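RIM-binding protein, isoform F (Drosophila melanogaster, PDB 6Q9M) couples synaptic vesicle recruitment to release sites at the presynaptic active zone, and is represented here by its central array of fibronectin type III domains. Local coordinates at residues P11-L16 against G27-E32; H43-G48 against S76-T81; G207-P212 against T284-S289; G224-T229 against A265-G270. All blocks are in the same frame, centred on the assembly; numbering follows the deposited sequence.

Overall arrangement
From the N terminus, contact 1 closes first: the hairpin of strands 12-20 and 23-29 folds back on itself in the first fibronectin type III domain. Contact 2 follows in series, joining strands 39-46 and 73-81 in the facing sheet of that domain. Their centres lie about 11 Å apart, and Pro-11, Trp-28 and Pro-31 reach across to Val-44, Val-77 and Ser-79, tying sheet to sheet. The other two contacts belong to the last domain, on the opposite side of the chain's centre. Contact 3 brings the lead-in loop 207-212 against strand 283-286, and contact 4, between strands 225-231 and 264-268, is nested inside the loop it closes.

Contact 1: P11-L16 against G27-E32; sequences PKHLTL and GWSPPE
Pro-11 sets its CB against CD1 of Trp-28, 3.8 Å away, an oblique approach to the indole. Trp-28 has its CG in the crowded position between backbone N and carbonyl carbon (chi1 63°), and its ring packs edge-to-face on Tyr-42 of the facing sheet. Leu-14 also turns to the inner side, its CD1 3.7 Å from Gly-27 O and more loosely set against Trp-28 CB. On the outer side Lys-12 and Glu-32 cross at about a right angle. The lysine chain bends at chi3, and NZ meets Glu-32 OE1 at 3.1 Å from above the carboxylate plane, forming a salt bridge at the exposed end of the contact. His-13 leans past Ser-29, whose OG lies 3.5 Å from His-13 CB.

The backbones run antiparallel. Lys-12 pairs with Ser-29 through Lys-12 O and Ser-29 N (2.8 Å) and the reciprocal bond, and Thr-15 pairs with Gly-27 through Thr-15 N and Gly-27 O, also 2.8 Å. The register slips by one residue between the two pairs, a beta bulge, with His-13 at positive phi (57°). Thr-15 OG1 spans it, donating to His-13 O at 2.9 Å.

This is the first hairpin of a fibronectin type III sandwich. Its chemistry is two-sided: proline, tryptophan and leucine face the other sheet, while the Lys-12 to Glu-32 charge pair lies at the surface, where solvent would probably weaken it.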
loop_
_atom_site.group_PDB
_atom_site.type_symbol
_atom_site.label_atom_id
_atom_site.label_comp_id
_atom_site.label_asym_id
_atom_site.label_seq_id
_atom_site.Cartn_x
_atom_site.Cartn_y
_atom_site.Cartn_z
ATOM N N PRO A 11 15.323 -6.991 -7.862
ATOM C CA PRO A 11 15.730 -8.358 -8.206
ATOM C C PRO A 11 14.521 -9.208 -8.556
ATOM O O PRO A 11 13.384 -8.874 -8.237
ATOM C CB PRO A 11 16.430 -8.877 -6.932
ATOM C CG PRO A 11 16.594 -7.660 -6.029
ATOM C CD PRO A 11 15.458 -6.731 -6.416
ATOM N N LYS A 12 14.780 -10.307 -9.256
ATOM C CA LYS A 12 13.739 -11.217 -9.713
ATOM C C LYS A 12 14.099 -12.651 -9.331
ATOM O O LYS A 12 15.220 -12.950 -8.926
ATOM C CB LYS A 12 13.523 -11.094 -11.230
ATOM C CG LYS A 12 13.512 -9.649 -11.745
ATOM C CD LYS A 12 13.739 -9.554 -13.265
ATOM C CE LYS A 12 13.282 -10.808 -13.998
ATOM N NZ LYS A 12 12.986 -10.561 -15.450
ATOM N N HIS A 13 13.122 -13.542 -9.489
ATOM C CA HIS A 13 13.316 -14.982 -9.337
ATOM C C HIS A 13 13.877 -15.335 -7.960
ATOM O O HIS A 13 14.716 -16.229 -7.814
ATOM C CB HIS A 13 14.197 -15.529 -10.460
ATOM C CG HIS A 13 13.597 -15.348 -11.819
ATOM N ND1 HIS A 13 14.047 -14.401 -12.714
ATOM C CD2 HIS A 13 12.557 -15.971 -12.425
ATOM C CE1 HIS A 13 13.327 -14.463 -13.821
ATOM N NE2 HIS A 13 12.417 -15.408 -13.671
ATOM N N LEU A 14 13.365 -14.652 -6.939
ATOM C CA LEU A 14 13.669 -14.987 -5.558
ATOM C C LEU A 14 13.300 -16.440 -5.278
ATOM O O LEU A 14 12.178 -16.875 -5.553
ATOM C CB LEU A 14 12.906 -14.052 -4.634
ATOM C CG LEU A 14 13.132 -14.235 -3.147
ATOM C CD1 LEU A 14 14.622 -14.326 -2.877
ATOM C CD2 LEU A 14 12.479 -13.114 -2.343
ATOM N N THR A 15 14.258 -17.198 -4.750
ATOM C CA THR A 15 14.105 -18.635 -4.576
ATOM C C THR A 15 14.612 -19.064 -3.209
ATOM O O THR A 15 15.707 -18.668 -2.793
ATOM C CB THR A 15 14.885 -19.378 -5.664
ATOM O OG1 THR A 15 14.368 -19.009 -6.948
ATOM C CG2 THR A 15 14.777 -20.881 -5.482
ATOM N N LEU A 16 13.828 -19.900 -2.530
ATOM C CA LEU A 16 14.293 -20.623 -1.354
ATOM C C LEU A 16 14.925 -21.910 -1.844
ATOM O O LEU A 16 14.234 -22.773 -2.391
ATOM C CB LEU A 16 13.156 -20.927 -0.383
ATOM C CG LEU A 16 13.596 -21.903 0.711
ATOM C CD1 LEU A 16 14.421 -21.175 1.751
ATOM C CD2 LEU A 16 12.421 -22.629 1.355
ATOM N N GLY A 27 18.380 -17.770 -3.362
ATOM C CA GLY A 27 19.004 -17.268 -4.565
ATOM C C GLY A 27 18.061 -16.311 -5.263
ATOM O O GLY A 27 16.856 -16.296 -4.999
ATOM N N TRP A 28 18.633 -15.482 -6.141
ATOM C CA TRP A 28 17.851 -14.520 -6.912
ATOM C C TRP A 28 18.603 -14.188 -8.197
ATOM O O TRP A 28 19.710 -14.684 -8.449
ATOM C CB TRP A 28 17.520 -13.261 -6.089
ATOM C CG TRP A 28 18.708 -12.436 -5.640
ATOM C CD1 TRP A 28 19.268 -11.369 -6.302
ATOM C CD2 TRP A 28 19.465 -12.598 -4.429
ATOM N NE1 TRP A 28 20.323 -10.863 -5.577
ATOM C CE2 TRP A 28 20.475 -11.603 -4.431
ATOM C CE3 TRP A 28 19.411 -13.505 -3.364
ATOM C CZ2 TRP A 28 21.429 -11.487 -3.399
ATOM C CZ3 TRP A 28 20.356 -13.382 -2.326
ATOM C CH2 TRP A 28 21.352 -12.381 -2.361
ATOM N N SER A 29 17.979 -13.352 -9.026
ATOM C CA SER A 29 18.531 -12.914 -10.297
ATOM C C SER A 29 18.647 -11.395 -10.312
ATOM O O SER A 29 17.846 -10.703 -9.672
ATOM C CB SER A 29 17.654 -13.368 -11.469
ATOM O OG SER A 29 17.424 -14.763 -11.414
ATOM N N PRO A 30 19.623 -10.847 -11.022
ATOM C CA PRO A 30 19.790 -9.392 -11.038
ATOM C C PRO A 30 18.629 -8.712 -11.740
ATOM O O PRO A 30 18.008 -9.291 -12.651
ATOM C CB PRO A 30 21.099 -9.183 -11.824
ATOM C CG PRO A 30 21.669 -10.549 -12.082
ATOM C CD PRO A 30 20.570 -11.534 -11.921
ATOM N N PRO A 31 18.389 -7.437 -11.424
ATOM C CA PRO A 31 17.333 -6.682 -12.099
ATOM C C PRO A 31 17.690 -6.395 -13.544
ATOM O O PRO A 31 18.863 -6.351 -13.932
ATOM C CB PRO A 31 17.274 -5.374 -11.303
ATOM C CG PRO A 31 18.652 -5.239 -10.739
ATOM C CD PRO A 31 19.038 -6.641 -10.374
ATOM N N GLU A 32 16.650 -6.234 -14.350
ATOM C CA GLU A 32 16.828 -5.699 -15.693
ATOM C C GLU A 32 17.358 -4.271 -15.618
ATOM O O GLU A 32 16.860 -3.473 -14.816
ATOM C CB GLU A 32 15.508 -5.738 -16.458
ATOM C CG GLU A 32 14.716 -7.006 -16.200
ATOM C CD GLU A 32 13.488 -7.118 -17.074
ATOM O OE1 GLU A 32 12.483 -7.696 -16.603
ATOM O OE2 GLU A 32 13.528 -6.634 -18.230
#

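Contact 2: H43-G48 against S76-T81; sequences HVYVDG and SVRSVT
His-43 O is gripped twice by the neighbouring strand: Arg-78 N donates to it at 2.9 Å, and Val-77 CA adds a CA-H...O contact at 3.3 Å. His-43 N returns a bond to Arg-78 O, and Tyr-45 N reaches Ser-76 O at 2.9 Å.

On the face carrying Tyr-45 and Arg-78, the guanidinium lies flat on the phenol ring, with centres 3.9 Å apart and planes 16° from parallel: a stacked cation-pi pair. The Arg-78 chain bends at chi3 (-146°), which puts NE above the CE1 side, 3.2 Å from that atom, while NH2 covers the CE2 side toward the rim. These are the central strands of the four-stranded sheet of a fibronectin type III sandwich, flanked by strands 49-55 and 93-96. Arg-78 NE also makes a salt bridge to Asp-89 OD2, the same oxygen that Ser-76 OG reaches, a second hold that is likely to limit how far the guanidinium can turn. An alanine in place of Tyr-45 would probably leave one flat face of the Arg-78 guanidinium without its ring and the group freer to tilt, though still tied to Asp-89.

Further along, Val-80 points CG2 at the middle of the His-43 imidazole, 3.4 Å from its centroid to that carbon, a CH-pi contact over the face. On the reverse side of the sheet Val-44 CG2 and Val-77 CG2 are 4.4 Å apart, directed into the core beside Trp-28.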
loop_
_atom_site.group_PDB
_atom_site.type_symbol
_atom_site.label_atom_id
_atom_site.label_comp_id
_atom_site.label_asym_id
_atom_site.label_seq_id
_atom_site.Cartn_x
_atom_site.Cartn_y
_atom_site.Cartn_z
ATOM N N HIS A 43 20.438 -5.953 -0.553
ATOM C CA HIS A 43 20.107 -5.978 0.864
ATOM C C HIS A 43 19.089 -7.088 1.081
ATOM O O HIS A 43 18.011 -7.071 0.475
ATOM C CB HIS A 43 19.522 -4.644 1.323
ATOM C CG HIS A 43 20.537 -3.587 1.599
ATOM N ND1 HIS A 43 21.892 -3.805 1.486
ATOM C CD2 HIS A 43 20.395 -2.298 1.990
ATOM C CE1 HIS A 43 22.544 -2.699 1.802
ATOM N NE2 HIS A 43 21.659 -1.768 2.108
ATOM N N VAL A 44 19.427 -8.053 1.933
ATOM C CA VAL A 44 18.535 -9.166 2.237
ATOM C C VAL A 44 17.878 -8.900 3.579
ATOM O O VAL A 44 18.566 -8.653 4.578
ATOM C CB VAL A 44 19.289 -10.499 2.246
ATOM C CG1 VAL A 44 18.303 -11.639 2.395
ATOM C CG2 VAL A 44 20.081 -10.638 0.958
ATOM N N TYR A 45 16.549 -8.930 3.599
ATOM C CA TYR A 45 15.763 -8.691 4.802
ATOM C C TYR A 45 14.993 -9.939 5.199
ATOM O O TYR A 45 14.563 -10.722 4.346
ATOM C CB TYR A 45 14.773 -7.554 4.607
ATOM C CG TYR A 45 15.425 -6.213 4.389
ATOM C CD1 TYR A 45 15.946 -5.873 3.148
ATOM C CD2 TYR A 45 15.522 -5.291 5.419
ATOM C CE1 TYR A 45 16.543 -4.660 2.939
ATOM C CE2 TYR A 45 16.122 -4.069 5.212
ATOM C CZ TYR A 45 16.627 -3.760 3.966
ATOM O OH TYR A 45 17.228 -2.544 3.734
ATOM N N VAL A 46 14.803 -10.103 6.508
ATOM C CA VAL A 46 13.923 -11.129 7.055
ATOM C C VAL A 46 13.003 -10.441 8.056
ATOM O O VAL A 46 13.478 -9.811 9.009
ATOM C CB VAL A 46 14.717 -12.274 7.718
ATOM C CG1 VAL A 46 13.790 -13.270 8.373
ATOM C CG2 VAL A 46 15.588 -12.985 6.686
ATOM N N ASP A 47 11.697 -10.543 7.823
ATOM C CA ASP A 47 10.683 -9.812 8.584
ATOM C C ASP A 47 11.101 -8.365 8.818
ATOM O O ASP A 47 11.012 -7.836 9.926
ATOM C CB ASP A 47 10.365 -10.505 9.906
ATOM C CG ASP A 47 10.202 -12.012 9.755
ATOM O OD1 ASP A 47 9.759 -12.455 8.674
ATOM O OD2 ASP A 47 10.528 -12.753 10.713
ATOM N N GLY A 48 11.593 -7.723 7.763
ATOM C CA GLY A 48 11.942 -6.321 7.835
ATOM C C GLY A 48 13.321 -5.996 8.373
ATOM O O GLY A 48 13.723 -4.830 8.311
ATOM N N SER A 76 12.909 -10.866 1.731
ATOM C CA SER A 76 12.826 -9.917 0.639
ATOM C C SER A 76 14.234 -9.451 0.304
ATOM O O SER A 76 15.117 -9.479 1.162
ATOM C CB SER A 76 11.907 -8.753 1.022
ATOM O OG SER A 76 12.591 -7.890 1.917
ATOM N N VAL A 77 14.444 -9.035 -0.945
ATOM C CA VAL A 77 15.740 -8.537 -1.398
ATOM C C VAL A 77 15.557 -7.190 -2.086
ATOM O O VAL A 77 14.648 -7.009 -2.910
ATOM C CB VAL A 77 16.437 -9.535 -2.351
ATOM C CG1 VAL A 77 17.825 -9.023 -2.739
ATOM C CG2 VAL A 77 16.536 -10.932 -1.714
ATOM N N ARG A 78 16.435 -6.251 -1.755
ATOM C CA ARG A 78 16.368 -4.897 -2.272
ATOM C C ARG A 78 17.624 -4.580 -3.056
ATOM O O ARG A 78 18.739 -4.882 -2.608
ATOM C CB ARG A 78 16.223 -3.883 -1.141
ATOM C CG ARG A 78 14.929 -3.991 -0.378
ATOM C CD ARG A 78 14.696 -2.760 0.468
ATOM N NE ARG A 78 14.016 -3.133 1.697
ATOM C CZ ARG A 78 13.698 -2.292 2.673
ATOM N NH1 ARG A 78 13.995 -1.001 2.563
ATOM N NH2 ARG A 78 13.078 -2.754 3.754
ATOM N N SER A 79 17.428 -3.965 -4.221
ATOM C CA SER A 79 18.522 -3.396 -4.985
ATOM C C SER A 79 18.972 -2.110 -4.317
ATOM O O SER A 79 18.148 -1.294 -3.908
ATOM C CB SER A 79 18.074 -3.090 -6.416
ATOM O OG SER A 79 17.888 -4.263 -7.182
ATOM N N VAL A 80 20.278 -1.903 -4.245
ATOM C CA VAL A 80 20.838 -0.674 -3.701
ATOM C C VAL A 80 21.682 -0.029 -4.786
ATOM O O VAL A 80 22.495 -0.709 -5.425
ATOM C CB VAL A 80 21.674 -0.925 -2.435
ATOM C CG1 VAL A 80 22.133 0.393 -1.851
ATOM C CG2 VAL A 80 20.858 -1.699 -1.401
ATOM N N THR A 81 21.443 1.257 -5.035
ATOM C CA THR A 81 22.218 2.012 -6.004
ATOM C C THR A 81 23.417 2.648 -5.296
ATOM O O THR A 81 23.561 2.562 -4.075
ATOM C CB THR A 81 21.345 3.063 -6.685
ATOM O OG1 THR A 81 21.009 4.076 -5.736
ATOM C CG2 THR A 81 20.057 2.439 -7.214
#

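Contact 3: G207-P212 against T284-S289; sequences GLPDPP and TKSRDS
Thr-284 and Asp-210 meet at the tight end of this contact. Thr-284 OG1, lying anti to its own carbonyl carbon (chi1 -52°), donates to Asp-210 O; the 2.5 Å between Thr-284 OG1 and Asp-210 O is short, and its exact value is doubtful at this resolution. The donor is tilted 26° from the carbonyl plane. Pro-212 CD closes in on the same hydroxyl at 3.1 Å from Thr-284 OG1, the two side chains sliding past each other in opposite directions.

Here the loop leading into strand 215-219 is laid against strand 283-286 of the last domain, consistent with a fibronectin type III or immunoglobulin-like sandwich. Thr-284 N is bound by Ser-291, and the Thr-284 side chain also packs on Val-242 and Tyr-245 of the adjoining strand. A valine in place of Thr-284 would probably leave Asp-210 O without its hydroxyl donor and let the loop shift at this point.

Pro-209 carries the middle of the contact: its CG lies 3.3 Å from Ser-286 OG, with Ser-286 CB just behind. Ser-286 OG also accepts from Arg-287 NH2 at 3.0 Å, which brings the guanidinium round beside the proline ring.

Toward solvent the contacts thin out: Arg-287 NH2 stays 4.1 Å from Pro-209 CD, and exposed Leu-208 touches Ser-289 by one methyl, CD2 to OG at 3.6 Å, beyond the tight turn at Arg-287 and Asp-288.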
loop_
_atom_site.group_PDB
_atom_site.type_symbol
_atom_site.label_atom_id
_atom_site.label_comp_id
_atom_site.label_asym_id
_atom_site.label_seq_id
_atom_site.Cartn_x
_atom_site.Cartn_y
_atom_site.Cartn_z
ATOM N N GLY A 207 -18.227 17.385 -10.102
ATOM C CA GLY A 207 -18.353 18.832 -10.116
ATOM C C GLY A 207 -18.393 19.561 -8.795
ATOM O O GLY A 207 -18.388 20.796 -8.776
ATOM N N LEU A 208 -18.474 18.827 -7.701
ATOM C CA LEU A 208 -18.648 19.463 -6.413
ATOM C C LEU A 208 -17.634 18.955 -5.398
ATOM O O LEU A 208 -17.062 17.866 -5.567
ATOM C CB LEU A 208 -20.071 19.229 -5.907
ATOM C CG LEU A 208 -21.110 20.255 -6.360
ATOM C CD1 LEU A 208 -21.572 20.012 -7.792
ATOM C CD2 LEU A 208 -22.243 20.277 -5.406
ATOM N N PRO A 209 -17.359 19.741 -4.354
ATOM C CA PRO A 209 -16.341 19.334 -3.382
ATOM C C PRO A 209 -16.606 17.982 -2.745
ATOM O O PRO A 209 -17.693 17.414 -2.850
ATOM C CB PRO A 209 -16.420 20.430 -2.318
ATOM C CG PRO A 209 -17.023 21.597 -2.982
ATOM C CD PRO A 209 -17.617 21.185 -4.302
ATOM N N ASP A 210 -15.603 17.492 -2.062
ATOM C CA ASP A 210 -15.662 16.178 -1.461
ATOM C C ASP A 210 -15.678 16.282 0.058
ATOM O O ASP A 210 -14.995 17.133 0.644
ATOM C CB ASP A 210 -14.462 15.333 -1.902
ATOM C CG ASP A 210 -14.709 14.638 -3.225
ATOM O OD1 ASP A 210 -15.694 13.867 -3.333
ATOM O OD2 ASP A 210 -13.933 14.894 -4.168
ATOM N N PRO A 211 -16.464 15.445 0.719
ATOM C CA PRO A 211 -16.564 15.534 2.171
ATOM C C PRO A 211 -15.272 15.077 2.824
ATOM O O PRO A 211 -14.500 14.306 2.224
ATOM C CB PRO A 211 -17.731 14.596 2.510
ATOM C CG PRO A 211 -17.856 13.672 1.295
ATOM C CD PRO A 211 -17.386 14.456 0.120
ATOM N N PRO A 212 -14.971 15.547 4.035
ATOM C CA PRO A 212 -13.777 15.072 4.737
ATOM C C PRO A 212 -13.914 13.619 5.155
ATOM O O PRO A 212 -15.012 13.092 5.333
ATOM C CB PRO A 212 -13.694 15.987 5.966
ATOM C CG PRO A 212 -15.075 16.464 6.182
ATOM C CD PRO A 212 -15.680 16.586 4.803
ATOM N N THR A 284 -17.718 19.721 3.433
ATOM C CA THR A 284 -16.705 20.614 2.889
ATOM C C THR A 284 -17.370 21.755 2.134
ATOM O O THR A 284 -18.189 21.534 1.232
ATOM C CB THR A 284 -15.744 19.885 1.955
ATOM O OG1 THR A 284 -15.221 18.726 2.613
ATOM C CG2 THR A 284 -14.596 20.810 1.584
ATOM N N LYS A 285 -16.962 22.969 2.456
ATOM C CA LYS A 285 -17.457 24.179 1.822
ATOM C C LYS A 285 -16.410 24.606 0.796
ATOM O O LYS A 285 -15.209 24.452 1.022
ATOM C CB LYS A 285 -17.690 25.250 2.909
ATOM C CG LYS A 285 -18.135 26.678 2.516
ATOM C CD LYS A 285 -18.916 26.821 1.207
ATOM C CE LYS A 285 -19.841 28.032 1.253
ATOM N NZ LYS A 285 -19.103 29.320 1.445
ATOM N N SER A 286 -16.856 25.125 -0.342
ATOM C CA SER A 286 -15.915 25.644 -1.327
ATOM C C SER A 286 -16.490 26.918 -1.933
ATOM O O SER A 286 -17.474 27.477 -1.441
ATOM C CB SER A 286 -15.567 24.592 -2.391
ATOM O OG SER A 286 -16.316 24.780 -3.584
ATOM N N ARG A 287 -15.873 27.349 -3.038
ATOM C CA ARG A 287 -15.944 28.746 -3.453
ATOM C C ARG A 287 -17.373 29.203 -3.716
ATOM O O ARG A 287 -17.712 30.356 -3.424
ATOM C CB ARG A 287 -15.070 28.963 -4.695
ATOM C CG ARG A 287 -15.431 28.133 -5.948
ATOM C CD ARG A 287 -14.879 26.708 -5.906
ATOM N NE ARG A 287 -14.882 26.026 -7.203
ATOM C CZ ARG A 287 -15.060 24.712 -7.356
ATOM N NH1 ARG A 287 -15.042 24.171 -8.568
ATOM N NH2 ARG A 287 -15.260 23.935 -6.293
ATOM N N ASP A 288 -18.234 28.324 -4.241
ATOM C CA ASP A 288 -19.646 28.658 -4.391
ATOM C C ASP A 288 -20.599 27.571 -3.897
ATOM O O ASP A 288 -21.805 27.696 -4.120
ATOM C CB ASP A 288 -19.980 28.975 -5.853
ATOM C CG ASP A 288 -19.061 30.028 -6.463
ATOM O OD1 ASP A 288 -17.904 29.703 -6.803
ATOM O OD2 ASP A 288 -19.502 31.186 -6.624
ATOM N N SER A 289 -20.122 26.527 -3.219
ATOM C CA SER A 289 -21.013 25.423 -2.866
ATOM C C SER A 289 -20.411 24.605 -1.720
ATOM O O SER A 289 -19.246 24.769 -1.369
ATOM C CB SER A 289 -21.294 24.535 -4.075
ATOM O OG SER A 289 -22.147 23.461 -3.729
#

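Contact 4: G224-T229 against A265-G270; sequences GTILVT and ALIDIG
Ile-226 and Ile-267 lie side by side and point the same way, with Ile-226 CD1 3.4 Å from Ile-267 CG1. Each has CG1 between its backbone N and carbonyl carbon (chi1 39° and 60°), and together they form an aliphatic patch on one face of the sheet. Val-228 and Ala-265 continue it, CG1 to CB at 3.9 Å. On the other face Leu-227 and Leu-266 meet at about a right angle, Leu-227 CD1 resting 3.6 Å from Leu-266 CB. Leu-266 bends its CD1 the other way, over Thr-225, 3.4 Å from Thr-225 CB.

Behind these side chains the two backbones run antiparallel, but not evenly bonded. Val-228 and Ala-265 exchange two sound bonds, Ala-265 N to Val-228 O at 2.9 Å and the reverse. The Ile-226 and Ile-267 pair is stretched, both of its bonds weak at 3.5 Å between N and O. The far end closes again where Ile-269 N donates to Gly-224 O at 3.0 Å; Ile-269 CG1 lies beside that oxygen.

Farther out, Thr-225 OG1 bonds back to Gln-222 O in the turn before the strand, and Asp-268 OD1 accepts from Gly-270 N, an Asx turn where the chain leaves the strand. Strand 215-219 flanks 225-231 on its other side, bonding through Glu-218 and Gln-216. The result is a three-stranded antiparallel sheet of order 215-219, 225-231, 264-268, the A-B-E side of a fibronectin or immunoglobulin-like sandwich.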
loop_
_atom_site.group_PDB
_atom_site.type_symbol
_atom_site.label_atom_id
_atom_site.label_comp_id
_atom_site.label_asym_id
_atom_site.label_seq_id
_atom_site.Cartn_x
_atom_site.Cartn_y
_atom_site.Cartn_z
ATOM N N GLY A 224 -19.745 18.852 28.982
ATOM C CA GLY A 224 -20.667 19.495 28.075
ATOM C C GLY A 224 -20.053 19.987 26.789
ATOM O O GLY A 224 -20.668 20.806 26.099
ATOM N N THR A 225 -18.844 19.552 26.460
ATOM C CA THR A 225 -18.210 19.880 25.195
ATOM C C THR A 225 -17.708 18.601 24.537
ATOM O O THR A 225 -17.288 17.665 25.220
ATOM C CB THR A 225 -17.050 20.863 25.396
ATOM O OG1 THR A 225 -16.000 20.229 26.142
ATOM C CG2 THR A 225 -17.520 22.118 26.132
ATOM N N ILE A 226 -17.772 18.549 23.214
ATOM C CA ILE A 226 -17.243 17.416 22.468
ATOM C C ILE A 226 -16.302 17.943 21.399
ATOM O O ILE A 226 -16.470 19.059 20.894
ATOM C CB ILE A 226 -18.350 16.529 21.863
ATOM C CG1 ILE A 226 -19.504 17.367 21.324
ATOM C CG2 ILE A 226 -18.862 15.533 22.912
ATOM C CD1 ILE A 226 -19.225 18.011 19.987
ATOM N N LEU A 227 -15.295 17.143 21.069
ATOM C CA LEU A 227 -14.330 17.494 20.037
ATOM C C LEU A 227 -14.469 16.555 18.845
ATOM O O LEU A 227 -14.109 15.375 18.927
ATOM C CB LEU A 227 -12.911 17.467 20.595
ATOM C CG LEU A 227 -11.921 18.079 19.606
ATOM C CD1 LEU A 227 -11.791 19.564 19.849
ATOM C CD2 LEU A 227 -10.573 17.386 19.719
ATOM N N VAL A 228 -14.981 17.083 17.741
ATOM C CA VAL A 228 -15.069 16.354 16.484
ATOM C C VAL A 228 -13.863 16.742 15.643
ATOM O O VAL A 228 -13.479 17.921 15.589
ATOM C CB VAL A 228 -16.392 16.649 15.748
ATOM C CG1 VAL A 228 -16.668 18.143 15.721
ATOM C CG2 VAL A 228 -16.370 16.077 14.335
ATOM N N THR A 229 -13.236 15.743 15.021
ATOM C CA THR A 229 -12.057 15.928 14.192
ATOM C C THR A 229 -12.279 15.245 12.854
ATOM O O THR A 229 -13.146 14.376 12.716
ATOM C CB THR A 229 -10.808 15.344 14.849
ATOM O OG1 THR A 229 -10.911 13.912 14.861
ATOM C CG2 THR A 229 -10.670 15.852 16.278
ATOM N N ALA A 265 -13.470 20.818 15.446
ATOM C CA ALA A 265 -14.404 21.775 16.007
ATOM C C ALA A 265 -14.735 21.317 17.412
ATOM O O ALA A 265 -14.912 20.118 17.646
ATOM C CB ALA A 265 -15.686 21.868 15.157
ATOM N N LEU A 266 -14.802 22.268 18.346
ATOM C CA LEU A 266 -15.197 22.008 19.732
ATOM C C LEU A 266 -16.371 22.913 20.087
ATOM O O LEU A 266 -16.214 24.137 20.140
ATOM C CB LEU A 266 -14.025 22.240 20.675
ATOM C CG LEU A 266 -14.344 22.567 22.133
ATOM C CD1 LEU A 266 -14.885 21.337 22.787
ATOM C CD2 LEU A 266 -13.085 23.007 22.830
ATOM N N ILE A 267 -17.533 22.322 20.351
ATOM C CA ILE A 267 -18.756 23.078 20.606
ATOM C C ILE A 267 -19.191 22.851 22.044
ATOM O O ILE A 267 -18.921 21.801 22.639
ATOM C CB ILE A 267 -19.903 22.724 19.625
ATOM C CG1 ILE A 267 -20.322 21.233 19.684
ATOM C CG2 ILE A 267 -19.520 23.094 18.200
ATOM C CD1 ILE A 267 -21.238 20.827 20.854
ATOM N N ASP A 268 -19.825 23.866 22.621
ATOM C CA ASP A 268 -20.488 23.719 23.908
ATOM C C ASP A 268 -21.949 23.406 23.626
ATOM O O ASP A 268 -22.654 24.224 23.030
ATOM C CB ASP A 268 -20.354 24.975 24.768
ATOM C CG ASP A 268 -20.839 24.754 26.191
ATOM O OD1 ASP A 268 -22.075 24.729 26.399
ATOM O OD2 ASP A 268 -19.989 24.584 27.094
ATOM N N ILE A 269 -22.395 22.215 24.043
ATOM C CA ILE A 269 -23.768 21.783 23.774
ATOM C C ILE A 269 -24.793 22.788 24.280
ATOM O O ILE A 269 -25.858 22.956 23.670
ATOM C CB ILE A 269 -24.021 20.381 24.373
ATOM C CG1 ILE A 269 -23.755 20.373 25.883
ATOM C CG2 ILE A 269 -23.176 19.336 23.658
ATOM C CD1 ILE A 269 -25.002 20.273 26.741
ATOM N N GLY A 270 -24.507 23.467 25.394
ATOM C CA GLY A 270 -25.489 24.391 25.937
ATOM C C GLY A 270 -25.700 25.606 25.051
ATOM O O GLY A 270 -26.835 25.943 24.701
#